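PDB 4WGJ: BepC protein from Bartonella tribocorum, which probably transfers AMP from ATP to threonine or tyrosine side chains of target proteins through the Fic domain contained in this chain. Local coordinates for residues Y13-K16 / L21-K24; N47-P52 / N163-E168; M98-K101 / P106-I109; N125-L130 / A139-D144; C192-A195 / G199-Q202. All blocks are in the same frame, centred on the assembly; numbering follows the deposited sequence.

Contact 1: residues Y13-K16 / L21-K24; sequences YLYK and LKNK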
# COMPACT_ATOMS: atom_id res chain seq x y z
N TYR A 13 -14.19 -4.88 -11.93
CA TYR A 13 -13.27 -5.49 -10.97
C TYR A 13 -13.91 -6.64 -10.22
O TYR A 13 -13.22 -7.45 -9.58
CB TYR A 13 -12.80 -4.47 -9.93
CG TYR A 13 -11.62 -3.63 -10.35
CD1 TYR A 13 -10.36 -4.19 -10.53
CD2 TYR A 13 -11.76 -2.26 -10.50
CE1 TYR A 13 -9.28 -3.40 -10.90
CE2 TYR A 13 -10.71 -1.47 -10.86
CZ TYR A 13 -9.48 -2.03 -11.06
OH TYR A 13 -8.44 -1.21 -11.41
N LEU A 14 -15.24 -6.69 -10.25
CA LEU A 14 -16.01 -7.59 -9.38
C LEU A 14 -16.74 -8.67 -10.17
O LEU A 14 -17.13 -8.43 -11.31
CB LEU A 14 -17.05 -6.79 -8.58
CG LEU A 14 -16.56 -5.57 -7.80
CD1 LEU A 14 -17.75 -4.72 -7.36
CD2 LEU A 14 -15.73 -6.00 -6.60
N TYR A 15 -16.96 -9.83 -9.55
CA TYR A 15 -17.79 -10.85 -10.18
C TYR A 15 -19.22 -10.32 -10.32
O TYR A 15 -19.73 -9.66 -9.42
CB TYR A 15 -17.77 -12.16 -9.39
CG TYR A 15 -16.45 -12.89 -9.47
CD1 TYR A 15 -15.99 -13.38 -10.68
CD2 TYR A 15 -15.65 -13.06 -8.35
CE1 TYR A 15 -14.76 -14.03 -10.77
CE2 TYR A 15 -14.43 -13.72 -8.42
CZ TYR A 15 -13.99 -14.20 -9.64
OH TYR A 15 -12.78 -14.84 -9.72
N LYS A 16 -19.84 -10.59 -11.47
CA LYS A 16 -21.20 -10.12 -11.77
C LYS A 16 -22.18 -10.45 -10.65
O LYS A 16 -22.37 -11.61 -10.30
CB LYS A 16 -21.69 -10.73 -13.08
N LEU A 21 -14.04 -9.21 -5.43
CA LEU A 21 -13.05 -8.93 -6.47
C LEU A 21 -12.73 -10.16 -7.29
O LEU A 21 -12.51 -11.25 -6.73
CB LEU A 21 -11.76 -8.38 -5.84
CG LEU A 21 -11.84 -6.95 -5.31
CD1 LEU A 21 -10.74 -6.67 -4.27
CD2 LEU A 21 -11.75 -5.95 -6.47
N LYS A 22 -12.70 -10.01 -8.61
CA LYS A 22 -12.23 -11.09 -9.48
C LYS A 22 -10.83 -11.49 -9.05
O LYS A 22 -9.99 -10.64 -8.78
CB LYS A 22 -12.23 -10.65 -10.95
CG LYS A 22 -13.62 -10.36 -11.53
CD LYS A 22 -13.50 -9.78 -12.94
CE LYS A 22 -14.86 -9.50 -13.55
NZ LYS A 22 -14.71 -8.83 -14.88
N ASN A 23 -10.59 -12.80 -8.97
CA ASN A 23 -9.31 -13.28 -8.48
C ASN A 23 -8.91 -14.58 -9.17
O ASN A 23 -9.75 -15.27 -9.74
CB ASN A 23 -9.36 -13.47 -6.97
CG ASN A 23 -10.41 -14.48 -6.56
OD1 ASN A 23 -10.14 -15.68 -6.50
ND2 ASN A 23 -11.62 -14.01 -6.28
N LYS A 24 -7.62 -14.90 -9.12
CA LYS A 24 -7.10 -16.03 -9.89
C LYS A 24 -7.49 -17.39 -9.31
O LYS A 24 -7.31 -18.42 -9.97
CB LYS A 24 -5.57 -15.93 -9.99
CG LYS A 24 -5.11 -14.80 -10.94
CD LYS A 24 -3.61 -14.51 -10.84
CE LYS A 24 -2.78 -15.63 -11.44
NZ LYS A 24 -3.01 -15.76 -12.92
O HOH W 1 -10.35 -7.93 -9.27
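The phenol of Y15 lies against K22 and N23, two neighbours in segment 21-24. K22 CA sits over one ring face, 3.9 Å from the centroid of the Y15 ring and shifted toward its rim, a CH-pi contact. N23 comes in at the ring edge instead, its ND2 3.5 Å from Y15 CE2 and its amide plane 88° from the ring. Beyond the ring, Y15 OH accepts the backbone N-H of N23 in an almost straight bond (N to OH 3.1 Å, 177°). One step back, K22 N donates to Y13 O at 2.8 Å, and a water bridges Y13 O and K22 O. L21 CD2 touches both Y13 CB (3.9 Å) and L14 CD2 (4.0 Å).

N23 ND2 donates to L21 O at 2.9 Å and to I27 O, while the extended K22 chain carries NZ to a hydrogen bond with N12 O and a salt bridge with D89. L14 and L21 form a single beta bridge, and backbone bonds and side chains together hold this link between helices 8-11 and 30-48. Several polar backbone atoms of this irregular loop, Y13 O, K22 O, L21 O and N23 N, thus find partners.

Contact 2: residues N47-P52 / N163-E168; sequences NFRHEP and NRMFME. With GLY (glycine), chain D; ANP (phosphoaminophosphonic acid-adenylate ester), chain B.
Helix 159-174, which carries the end of the Fic signature HPFx(D/E)GNGRxxR, here with lysine at the acidic position, meets the end of helix 30-48 where R49 and F48 touch E168 and M165. R49 takes the E168 carboxylate side-on with two nitrogens: NE to OE1 is 2.7 Å and NH2 to OE2 is 3.0 Å. The guanidinium and carboxylate are nearly coplanar, 14° apart; OE2 uses its syn lone pair, while OE1 is met on its syn side but somewhat out of plane. M165 bends at chi2 (62°) and again at chi3, which brings CE over one face of the R49 guanidinium, 4.0 Å from R49 NH2. The same side chain serves F48, with M165 CG 3.9 Å from F48 CD2 and the sulfur at the ring edge, a Met-aromatic contact.

The last arginine of the signature, R164, gives NH1 to O3G of the ATP analogue (2.9 Å) and NH2 to O1G (3.0 Å). The OXT oxygen of a bound glycine lies over the centre of one face of its guanidinium. The coplanar, two-pronged R49-E168 bridge thus ties the helix to its neighbour directionally, while R164 engages the gamma-phosphate.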
# COMPACT_ATOMS: atom_id res chain seq x y z
N ASN A 47 9.57 -13.83 1.43
CA ASN A 47 10.54 -13.80 0.34
C ASN A 47 11.01 -12.39 -0.02
O ASN A 47 12.19 -12.16 -0.28
CB ASN A 47 9.95 -14.45 -0.92
CG ASN A 47 9.72 -15.93 -0.75
OD1 ASN A 47 10.46 -16.61 -0.03
ND2 ASN A 47 8.70 -16.45 -1.43
N PHE A 48 10.07 -11.46 -0.09
CA PHE A 48 10.45 -10.13 -0.54
C PHE A 48 11.35 -9.42 0.48
O PHE A 48 12.15 -8.57 0.11
CB PHE A 48 9.23 -9.27 -0.87
CG PHE A 48 9.56 -8.13 -1.79
CD1 PHE A 48 9.69 -8.35 -3.15
CD2 PHE A 48 9.82 -6.87 -1.28
CE1 PHE A 48 10.03 -7.30 -4.00
CE2 PHE A 48 10.16 -5.83 -2.11
CZ PHE A 48 10.28 -6.04 -3.48
N ARG A 49 11.25 -9.78 1.75
CA ARG A 49 12.10 -9.17 2.77
C ARG A 49 13.59 -9.41 2.53
O ARG A 49 14.43 -8.64 3.01
CB ARG A 49 11.72 -9.67 4.16
CG ARG A 49 10.44 -9.04 4.64
CD ARG A 49 10.10 -9.37 6.09
NE ARG A 49 8.79 -8.79 6.36
CZ ARG A 49 7.65 -9.48 6.41
NH1 ARG A 49 7.64 -10.80 6.26
NH2 ARG A 49 6.52 -8.83 6.63
N HIS A 50 13.91 -10.45 1.77
CA HIS A 50 15.30 -10.81 1.49
C HIS A 50 15.88 -10.07 0.28
O HIS A 50 17.10 -10.06 0.09
CB HIS A 50 15.41 -12.32 1.26
CG HIS A 50 15.12 -13.14 2.47
ND1 HIS A 50 15.65 -12.87 3.71
CD2 HIS A 50 14.35 -14.25 2.63
CE1 HIS A 50 15.22 -13.76 4.59
NE2 HIS A 50 14.43 -14.61 3.96
N GLU A 51 15.02 -9.46 -0.53
CA GLU A 51 15.50 -8.70 -1.69
C GLU A 51 16.39 -7.53 -1.25
O GLU A 51 16.11 -6.87 -0.25
CB GLU A 51 14.34 -8.17 -2.52
CG GLU A 51 13.59 -9.22 -3.34
CD GLU A 51 14.25 -9.47 -4.70
OE1 GLU A 51 15.01 -8.59 -5.17
OE2 GLU A 51 14.02 -10.55 -5.28
N PRO A 52 17.47 -7.28 -1.99
CA PRO A 52 18.31 -6.12 -1.68
C PRO A 52 17.54 -4.84 -1.96
O PRO A 52 16.62 -4.83 -2.79
CB PRO A 52 19.50 -6.28 -2.63
CG PRO A 52 18.96 -7.09 -3.76
CD PRO A 52 17.97 -8.04 -3.15
N ASN A 163 2.07 -0.89 0.95
CA ASN A 163 2.65 0.29 1.59
C ASN A 163 3.48 -0.08 2.81
O ASN A 163 4.54 0.50 3.07
CB ASN A 163 1.53 1.26 2.00
CG ASN A 163 0.90 1.97 0.83
OD1 ASN A 163 1.44 1.98 -0.28
ND2 ASN A 163 -0.27 2.59 1.07
N ARG A 164 2.98 -1.02 3.61
CA ARG A 164 3.74 -1.45 4.79
C ARG A 164 5.05 -2.12 4.38
O ARG A 164 6.10 -1.86 4.99
CB ARG A 164 2.88 -2.36 5.67
CG ARG A 164 1.70 -1.58 6.26
CD ARG A 164 1.03 -2.26 7.43
NE ARG A 164 0.40 -3.52 7.07
CZ ARG A 164 -0.84 -3.63 6.59
NH1 ARG A 164 -1.60 -2.55 6.39
NH2 ARG A 164 -1.32 -4.83 6.31
N MET A 165 5.03 -2.94 3.34
CA MET A 165 6.28 -3.54 2.87
C MET A 165 7.24 -2.47 2.33
O MET A 165 8.45 -2.54 2.55
CB MET A 165 6.00 -4.61 1.81
CG MET A 165 7.26 -5.23 1.23
SD MET A 165 8.25 -6.11 2.48
CE MET A 165 7.09 -7.38 2.96
N PHE A 166 6.71 -1.49 1.60
CA PHE A 166 7.53 -0.37 1.15
C PHE A 166 8.30 0.24 2.34
O PHE A 166 9.49 0.55 2.24
CB PHE A 166 6.65 0.67 0.47
CG PHE A 166 7.39 1.80 -0.21
CD1 PHE A 166 7.86 2.90 0.52
CD2 PHE A 166 7.55 1.81 -1.59
CE1 PHE A 166 8.49 3.95 -0.12
CE2 PHE A 166 8.19 2.86 -2.24
CZ PHE A 166 8.66 3.94 -1.50
N MET A 167 7.61 0.39 3.46
CA MET A 167 8.24 0.97 4.65
C MET A 167 9.28 0.04 5.26
O MET A 167 10.32 0.50 5.73
CB MET A 167 7.19 1.33 5.70
CG MET A 167 6.14 2.35 5.23
SD MET A 167 6.81 3.80 4.41
CE MET A 167 7.83 4.53 5.70
N GLU A 168 9.00 -1.26 5.27
CA GLU A 168 9.99 -2.21 5.77
C GLU A 168 11.28 -2.13 4.95
O GLU A 168 12.38 -2.14 5.50
CB GLU A 168 9.46 -3.65 5.72
CG GLU A 168 8.30 -3.95 6.63
CD GLU A 168 8.12 -5.44 6.83
OE1 GLU A 168 9.15 -6.17 6.85
OE2 GLU A 168 6.98 -5.90 6.94
N GLY D . -3.79 -4.46 9.43
CA GLY D . -2.78 -5.19 10.18
C GLY D . -1.51 -4.39 10.33
O GLY D . -0.52 -4.85 10.92
OXT GLY D . -1.43 -3.26 9.86
PG ANP B . -5.00 -4.32 4.95
O1G ANP B . -4.03 -5.54 5.16
O2G ANP B . -6.06 -4.41 6.01
O3G ANP B . -4.18 -3.00 5.12
PB ANP B . -5.14 -4.07 1.98
O1B ANP B . -3.70 -4.46 2.04
O2B ANP B . -5.93 -4.85 0.88
N3B ANP B . -5.87 -4.39 3.47
PA ANP B . -6.57 -1.80 1.14
O1A ANP B . -7.81 -2.43 1.66
O2A ANP B . -6.54 -1.50 -0.35
O3A ANP B . -5.24 -2.55 1.59
O5' ANP B . -6.34 -0.45 1.95
C5' ANP B . -6.35 -0.50 3.39
C4' ANP B . -5.72 0.74 3.98
O4' ANP B . -6.70 1.81 4.02
C3' ANP B . -5.23 0.56 5.42
O3' ANP B . -3.95 1.16 5.64
C2' ANP B . -6.33 1.22 6.25
O2' ANP B . -5.87 1.68 7.51
C1' ANP B . -6.72 2.37 5.32
N9 ANP B . -8.04 2.92 5.61
C8 ANP B . -9.16 2.23 5.99
N7 ANP B . -10.21 2.99 6.21
C5 ANP B . -9.74 4.27 5.96
C6 ANP B . -10.36 5.53 6.02
N6 ANP B . -11.64 5.72 6.36
N1 ANP B . -9.62 6.62 5.71
C2 ANP B . -8.34 6.44 5.38
N3 ANP B . -7.64 5.30 5.29
C4 ANP B . -8.41 4.25 5.60

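Contact 3: residues M98-K101 / P106-I109; sequences MRPK and PFAI. With ANP (phosphoaminophosphonic acid-adenylate ester), chain B.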
# COMPACT_ATOMS: atom_id res chain seq x y z
N MET A 98 -11.75 6.49 -5.17
CA MET A 98 -12.12 5.60 -4.07
C MET A 98 -12.27 6.43 -2.81
O MET A 98 -11.47 7.34 -2.54
CB MET A 98 -11.07 4.49 -3.84
CG MET A 98 -10.91 3.52 -5.00
SD MET A 98 -9.94 2.03 -4.60
CE MET A 98 -11.12 1.10 -3.64
N ARG A 99 -13.31 6.14 -2.05
CA ARG A 99 -13.57 6.85 -0.80
C ARG A 99 -14.05 5.82 0.20
O ARG A 99 -14.98 5.07 -0.09
CB ARG A 99 -14.61 7.96 -1.02
CG ARG A 99 -15.02 8.70 0.24
CD ARG A 99 -16.04 9.78 -0.07
NE ARG A 99 -17.21 9.24 -0.75
CZ ARG A 99 -18.25 8.69 -0.14
NH1 ARG A 99 -18.28 8.59 1.18
NH2 ARG A 99 -19.27 8.22 -0.85
N PRO A 100 -13.39 5.74 1.37
CA PRO A 100 -13.82 4.76 2.37
C PRO A 100 -15.29 4.95 2.74
O PRO A 100 -15.73 6.08 2.96
CB PRO A 100 -12.91 5.06 3.56
CG PRO A 100 -11.72 5.75 2.98
CD PRO A 100 -12.22 6.52 1.81
N LYS A 101 -16.05 3.86 2.77
CA LYS A 101 -17.48 3.93 3.08
C LYS A 101 -17.69 4.56 4.45
O LYS A 101 -17.05 4.17 5.43
CB LYS A 101 -18.13 2.55 3.03
N PRO A 106 -11.80 11.44 0.31
CA PRO A 106 -11.41 10.39 -0.62
C PRO A 106 -9.90 10.19 -0.66
O PRO A 106 -9.14 11.06 -0.24
CB PRO A 106 -11.90 10.91 -1.97
CG PRO A 106 -11.79 12.40 -1.83
CD PRO A 106 -12.09 12.72 -0.38
N PHE A 107 -9.47 9.05 -1.19
CA PHE A 107 -8.07 8.89 -1.55
C PHE A 107 -7.77 9.77 -2.77
O PHE A 107 -8.66 10.45 -3.28
CB PHE A 107 -7.76 7.42 -1.83
CG PHE A 107 -7.97 6.52 -0.65
CD1 PHE A 107 -7.05 6.52 0.40
CD2 PHE A 107 -9.06 5.66 -0.59
CE1 PHE A 107 -7.23 5.68 1.50
CE2 PHE A 107 -9.24 4.83 0.51
CZ PHE A 107 -8.33 4.83 1.55
N ALA A 108 -6.52 9.77 -3.21
CA ALA A 108 -6.14 10.52 -4.41
C ALA A 108 -7.07 10.12 -5.56
O ALA A 108 -7.37 8.94 -5.74
CB ALA A 108 -4.68 10.24 -4.77
N ILE A 109 -7.54 11.11 -6.31
CA ILE A 109 -8.47 10.84 -7.41
C ILE A 109 -7.82 11.00 -8.76
O ILE A 109 -7.31 12.08 -9.08
CB ILE A 109 -9.69 11.78 -7.36
CG1 ILE A 109 -10.48 11.54 -6.06
CG2 ILE A 109 -10.58 11.58 -8.59
CD1 ILE A 109 -11.58 12.56 -5.81
PG ANP B . -5.00 -4.32 4.95
O1G ANP B . -4.03 -5.54 5.16
O2G ANP B . -6.06 -4.41 6.01
O3G ANP B . -4.18 -3.00 5.12
PB ANP B . -5.14 -4.07 1.98
O1B ANP B . -3.70 -4.46 2.04
O2B ANP B . -5.93 -4.85 0.88
N3B ANP B . -5.87 -4.39 3.47
PA ANP B . -6.57 -1.80 1.14
O1A ANP B . -7.81 -2.43 1.66
O2A ANP B . -6.54 -1.50 -0.35
O3A ANP B . -5.24 -2.55 1.59
O5' ANP B . -6.34 -0.45 1.95
C5' ANP B . -6.35 -0.50 3.39
C4' ANP B . -5.72 0.74 3.98
O4' ANP B . -6.70 1.81 4.02
C3' ANP B . -5.23 0.56 5.42
O3' ANP B . -3.95 1.16 5.64
C2' ANP B . -6.33 1.22 6.25
O2' ANP B . -5.87 1.68 7.51
C1' ANP B . -6.72 2.37 5.32
N9 ANP B . -8.04 2.92 5.61
C8 ANP B . -9.16 2.23 5.99
N7 ANP B . -10.21 2.99 6.21
C5 ANP B . -9.74 4.27 5.96
C6 ANP B . -10.36 5.53 6.02
N6 ANP B . -11.64 5.72 6.36
N1 ANP B . -9.62 6.62 5.71
C2 ANP B . -8.34 6.44 5.38
N3 ANP B . -7.64 5.30 5.29
C4 ANP B . -8.41 4.25 5.60
O HOH W 2 -9.88 8.33 -4.81
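Of the polar links between M98 and F107, the direct one is F107 N to M98 O at 3.0 Å, with the donor nearly along the C=O axis. A water adds a second tie: it accepts from M98 N at 2.6 Å and lies 2.7 Å from A108 O, to which it can donate. Farther out, R99 turns its guanidinium to Y103 O, in the turn that joins the two segments.

The apolar contacts centre on the F107 ring. P100 CG reaches F107 CE2 at 3.6 Å and M98 CB lies 4.0 Å from CD2, the proline ring and the phenyl crossing at a slant. F107 CG stands beside its own backbone N (chi1 -62°), and this rotation brings the ring close to M98 O and to P100. R99 CB and P106 CB brush at 4.1 Å. H153, of the Fic signature, stacks on F107, and M196 of helix 185-198 also touches it.

The third group of contacts is with the bound nucleotide. P100 CG packs on one face of the adenine, 3.3 Å from C6, and F107 CZ meets N3 from that same face at 3.8 Å. The adenine therefore meets a hydrophobic floor made by a proline and a phenylalanine, whose segments are tied together by a backbone bond and a water; binding on this face probably rests on shape and dispersion.

Contact 4: residues N125-L130 / A139-D144; sequences NQKNNL and AENAAD
L130 is pressed against helix 135-152 at N141 and A142, and this is the close-packed half of the contact. One methyl, CD2, lies 3.7 Å from N141 CB; the other, CD1, sits over the A142 backbone, 3.9 Å from A142 N, and comes to 4.3 Å from A142 CB. L170 of helix 159-174 touches L130 as well, so the leucine, in the loop after helix 111-126, is buried against helices 135-152 and 159-174.

Helix 111-126 ends just before this in a Schellman motif, with N128, of positive phi, as the C-prime residue; its N bonds to N125 O at 3.1 Å.

The solvent side is looser. K127 runs extended until chi4 (-72°) turns NZ to N141 OD1, 3.1 Å away, with the donor tilted 22° from the carbonyl plane. N141 ND2 donates to E137 O in its own helix. D144 OD2 stands 6.5 Å from K127 NZ, too far for a pair, and D144 is bridged to K205 instead.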
# COMPACT_ATOMS: atom_id res chain seq x y z
N ASN A 125 14.07 11.16 -2.85
CA ASN A 125 15.35 11.41 -3.49
C ASN A 125 16.09 12.54 -2.79
O ASN A 125 17.29 12.44 -2.50
CB ASN A 125 15.15 11.71 -4.98
CG ASN A 125 16.45 11.70 -5.75
OD1 ASN A 125 17.11 12.73 -5.89
ND2 ASN A 125 16.85 10.53 -6.24
N GLN A 126 15.37 13.61 -2.46
CA GLN A 126 15.97 14.76 -1.77
C GLN A 126 16.49 14.39 -0.38
O GLN A 126 17.51 14.91 0.07
CB GLN A 126 14.96 15.90 -1.66
CG GLN A 126 14.69 16.62 -2.98
CD GLN A 126 13.60 17.66 -2.85
OE1 GLN A 126 12.88 17.72 -1.85
NE2 GLN A 126 13.46 18.49 -3.88
N LYS A 127 15.77 13.48 0.28
CA LYS A 127 16.12 13.05 1.63
C LYS A 127 17.02 11.82 1.62
O LYS A 127 17.27 11.21 2.66
CB LYS A 127 14.84 12.77 2.44
CG LYS A 127 14.02 14.01 2.78
CD LYS A 127 12.76 13.62 3.55
CE LYS A 127 11.95 14.84 3.98
NZ LYS A 127 12.61 15.58 5.08
N ASN A 128 17.53 11.46 0.44
CA ASN A 128 18.40 10.29 0.27
C ASN A 128 17.82 9.05 0.92
O ASN A 128 18.51 8.34 1.66
CB ASN A 128 19.80 10.56 0.85
CG ASN A 128 20.81 9.51 0.43
OD1 ASN A 128 20.66 8.87 -0.61
ND2 ASN A 128 21.85 9.33 1.24
N ASN A 129 16.54 8.80 0.65
CA ASN A 129 15.84 7.62 1.14
C ASN A 129 15.91 7.47 2.66
O ASN A 129 15.97 6.36 3.18
CB ASN A 129 16.38 6.38 0.44
CG ASN A 129 16.10 6.41 -1.06
OD1 ASN A 129 15.07 6.94 -1.49
ND2 ASN A 129 17.01 5.88 -1.86
N LEU A 130 15.89 8.62 3.35
CA LEU A 130 15.86 8.70 4.82
C LEU A 130 17.10 8.10 5.49
O LEU A 130 17.07 7.73 6.66
CB LEU A 130 14.60 8.02 5.37
CG LEU A 130 13.26 8.53 4.82
CD1 LEU A 130 12.10 7.97 5.64
CD2 LEU A 130 13.24 10.06 4.79
N ALA A 139 11.73 7.80 12.37
CA ALA A 139 10.34 7.48 12.68
C ALA A 139 9.42 8.62 12.24
O ALA A 139 8.33 8.39 11.68
CB ALA A 139 10.18 7.20 14.16
N GLU A 140 9.87 9.85 12.47
CA GLU A 140 9.10 11.04 12.09
C GLU A 140 8.91 11.14 10.59
O GLU A 140 7.79 11.33 10.09
CB GLU A 140 9.80 12.30 12.58
CG GLU A 140 9.20 12.96 13.76
CD GLU A 140 9.88 14.28 14.03
OE1 GLU A 140 9.24 15.33 13.84
OE2 GLU A 140 11.08 14.26 14.40
N ASN A 141 10.02 11.06 9.87
CA ASN A 141 9.99 11.13 8.41
C ASN A 141 9.27 9.96 7.76
O ASN A 141 8.56 10.13 6.77
CB ASN A 141 11.41 11.22 7.85
CG ASN A 141 11.99 12.61 7.99
OD1 ASN A 141 11.76 13.48 7.15
ND2 ASN A 141 12.71 12.85 9.08
N ALA A 142 9.43 8.77 8.34
CA ALA A 142 8.78 7.57 7.80
C ALA A 142 7.26 7.65 7.92
O ALA A 142 6.55 7.21 7.01
CB ALA A 142 9.31 6.31 8.50
N ALA A 143 6.78 8.22 9.02
CA ALA A 143 5.35 8.47 9.18
C ALA A 143 4.81 9.34 8.04
O ALA A 143 3.74 9.07 7.51
CB ALA A 143 5.06 9.13 10.52
N ASP A 144 5.55 10.39 7.70
CA ASP A 144 5.14 11.28 6.61
C ASP A 144 5.10 10.52 5.28
O ASP A 144 4.17 10.68 4.48
CB ASP A 144 6.09 12.49 6.48
CG ASP A 144 5.96 13.48 7.63
OD1 ASP A 144 4.87 13.58 8.23
OD2 ASP A 144 6.95 14.18 7.90

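Contact 5: residues C192-A195 / G199-Q202; sequences CIEA and GNSQ. With ANP (phosphoaminophosphonic acid-adenylate ester), chain B.
The carboxylate of E194 and the amide of N200 stand almost upright to each other, their planes 79° apart. N200 ND2 donates to E194 OE1 at 3.0 Å; the acceptor lies close to the amide plane, but the donor reaches the oxygen from above the carboxylate plane. Two torsions make this meeting possible. E194 folds back at chi2 (-74°), keeping its carboxylate beside the helix, and N200 puts CG anti to its backbone N (chi1 173°), which swings the amide toward E194; N200 CB itself lies 3.5 Å from E194 OE1. The amide oxygen, OD1, accepts from Q202 N at 3.1 Å, again from above the carbonyl plane.

The backbone repeats the pairing: N200 N donates to E194 O at 2.8 Å, so E194 grips the asparagine with its carbonyl and its side chain at once. G199 N has a weak bond to A195 O at 3.3 Å. A195 also rests on M147 of helix 135-152.

On the other flank of the helix, C192 and I193 face the nucleotide. I193 CG1 lies 3.6 Å from adenine C6, on the face of the base opposite P100, and C192 CB is 3.3 Å from the ribose O2'. G199, with positive phi, ends helix 185-198, and the N200 side chain makes its capping bond to Q202 N at the start of helix 202-211, a short link between two helices beside the Fic nucleotide pocket.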
# COMPACT_ATOMS: atom_id res chain seq x y z
N CYS A 192 -4.51 5.64 10.46
CA CYS A 192 -4.78 6.04 9.08
C CYS A 192 -5.96 7.01 8.98
O CYS A 192 -5.89 8.03 8.28
CB CYS A 192 -5.04 4.81 8.22
SG CYS A 192 -3.53 3.86 7.89
N ILE A 193 -7.04 6.68 9.69
CA ILE A 193 -8.23 7.52 9.67
C ILE A 193 -7.97 8.89 10.30
O ILE A 193 -8.35 9.92 9.74
CB ILE A 193 -9.40 6.82 10.38
CG1 ILE A 193 -9.88 5.62 9.56
CG2 ILE A 193 -10.56 7.79 10.64
CD1 ILE A 193 -11.00 4.82 10.23
N GLU A 194 -7.31 8.91 11.45
CA GLU A 194 -7.02 10.19 12.09
C GLU A 194 -6.20 11.09 11.17
O GLU A 194 -6.46 12.30 11.08
CB GLU A 194 -6.28 9.99 13.42
CG GLU A 194 -7.16 9.47 14.53
CD GLU A 194 -8.11 10.54 15.08
OE1 GLU A 194 -7.77 11.74 15.01
OE2 GLU A 194 -9.18 10.17 15.58
N ALA A 195 -5.22 10.52 10.48
CA ALA A 195 -4.38 11.29 9.58
C ALA A 195 -5.16 11.80 8.38
O ALA A 195 -5.14 12.99 8.07
CB ALA A 195 -3.20 10.46 9.11
N GLY A 199 -7.04 15.00 9.81
CA GLY A 199 -5.88 15.88 9.80
C GLY A 199 -5.05 15.80 11.07
O GLY A 199 -4.35 16.75 11.42
N ASN A 200 -5.12 14.66 11.75
CA ASN A 200 -4.38 14.44 12.99
C ASN A 200 -3.31 13.37 12.79
O ASN A 200 -3.63 12.18 12.75
CB ASN A 200 -5.33 14.02 14.11
CG ASN A 200 -4.60 13.62 15.38
OD1 ASN A 200 -3.45 14.00 15.61
ND2 ASN A 200 -5.27 12.84 16.22
N SER A 201 -2.05 13.79 12.69
CA SER A 201 -0.96 12.86 12.41
C SER A 201 -0.33 12.24 13.66
O SER A 201 0.56 11.39 13.55
CB SER A 201 0.12 13.56 11.59
OG SER A 201 0.65 14.66 12.32
N GLN A 202 -0.76 12.67 14.83
CA GLN A 202 -0.10 12.19 16.05
C GLN A 202 -0.19 10.66 16.24
O GLN A 202 0.82 10.04 16.59
CB GLN A 202 -0.65 12.90 17.30
CG GLN A 202 0.27 12.74 18.50
CD GLN A 202 1.68 13.23 18.20
OE1 GLN A 202 1.87 14.37 17.77
NE2 GLN A 202 2.67 12.37 18.39
PG ANP B . -5.00 -4.32 4.95
O1G ANP B . -4.03 -5.54 5.16
O2G ANP B . -6.06 -4.41 6.01
O3G ANP B . -4.18 -3.00 5.12
PB ANP B . -5.14 -4.07 1.98
O1B ANP B . -3.70 -4.46 2.04
O2B ANP B . -5.93 -4.85 0.88
N3B ANP B . -5.87 -4.39 3.47
PA ANP B . -6.57 -1.80 1.14
O1A ANP B . -7.81 -2.43 1.66
O2A ANP B . -6.54 -1.50 -0.35
O3A ANP B . -5.24 -2.55 1.59
O5' ANP B . -6.34 -0.45 1.95
C5' ANP B . -6.35 -0.50 3.39
C4' ANP B . -5.72 0.74 3.98
O4' ANP B . -6.70 1.81 4.02
C3' ANP B . -5.23 0.56 5.42
O3' ANP B . -3.95 1.16 5.64
C2' ANP B . -6.33 1.22 6.25
O2' ANP B . -5.87 1.68 7.51
C1' ANP B . -6.72 2.37 5.32
N9 ANP B . -8.04 2.92 5.61
C8 ANP B . -9.16 2.23 5.99
N7 ANP B . -10.21 2.99 6.21
C5 ANP B . -9.74 4.27 5.96
C6 ANP B . -10.36 5.53 6.02
N6 ANP B . -11.64 5.72 6.36
N1 ANP B . -9.62 6.62 5.71
C2 ANP B . -8.34 6.44 5.38
N3 ANP B . -7.64 5.30 5.29
C4 ANP B . -8.41 4.25 5.60

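Overall arrangement
Along the chain contact 1 comes first, in the N-terminal loop region; contact 2 then joins helix 30-48 to helix 159-174, and contacts 3 and 4 fall in the span between its two halves, with contact 5 after it. Contacts 2, 3 and 5 all meet the nucleotide, at the gamma-phosphate, adenine and adenosine, though their centres are 15 to 25 Å apart. Contacts 2 and 4 touch directly, M167 CE lying 3.3 Å from A142 O, where consecutive helices 135-152 and 159-174 pack. Contact 1 lies farthest out, about 36 Å from contact 4 between centres and across the chain's middle. The nucleotide is thus reached from separate elements of the helical fold.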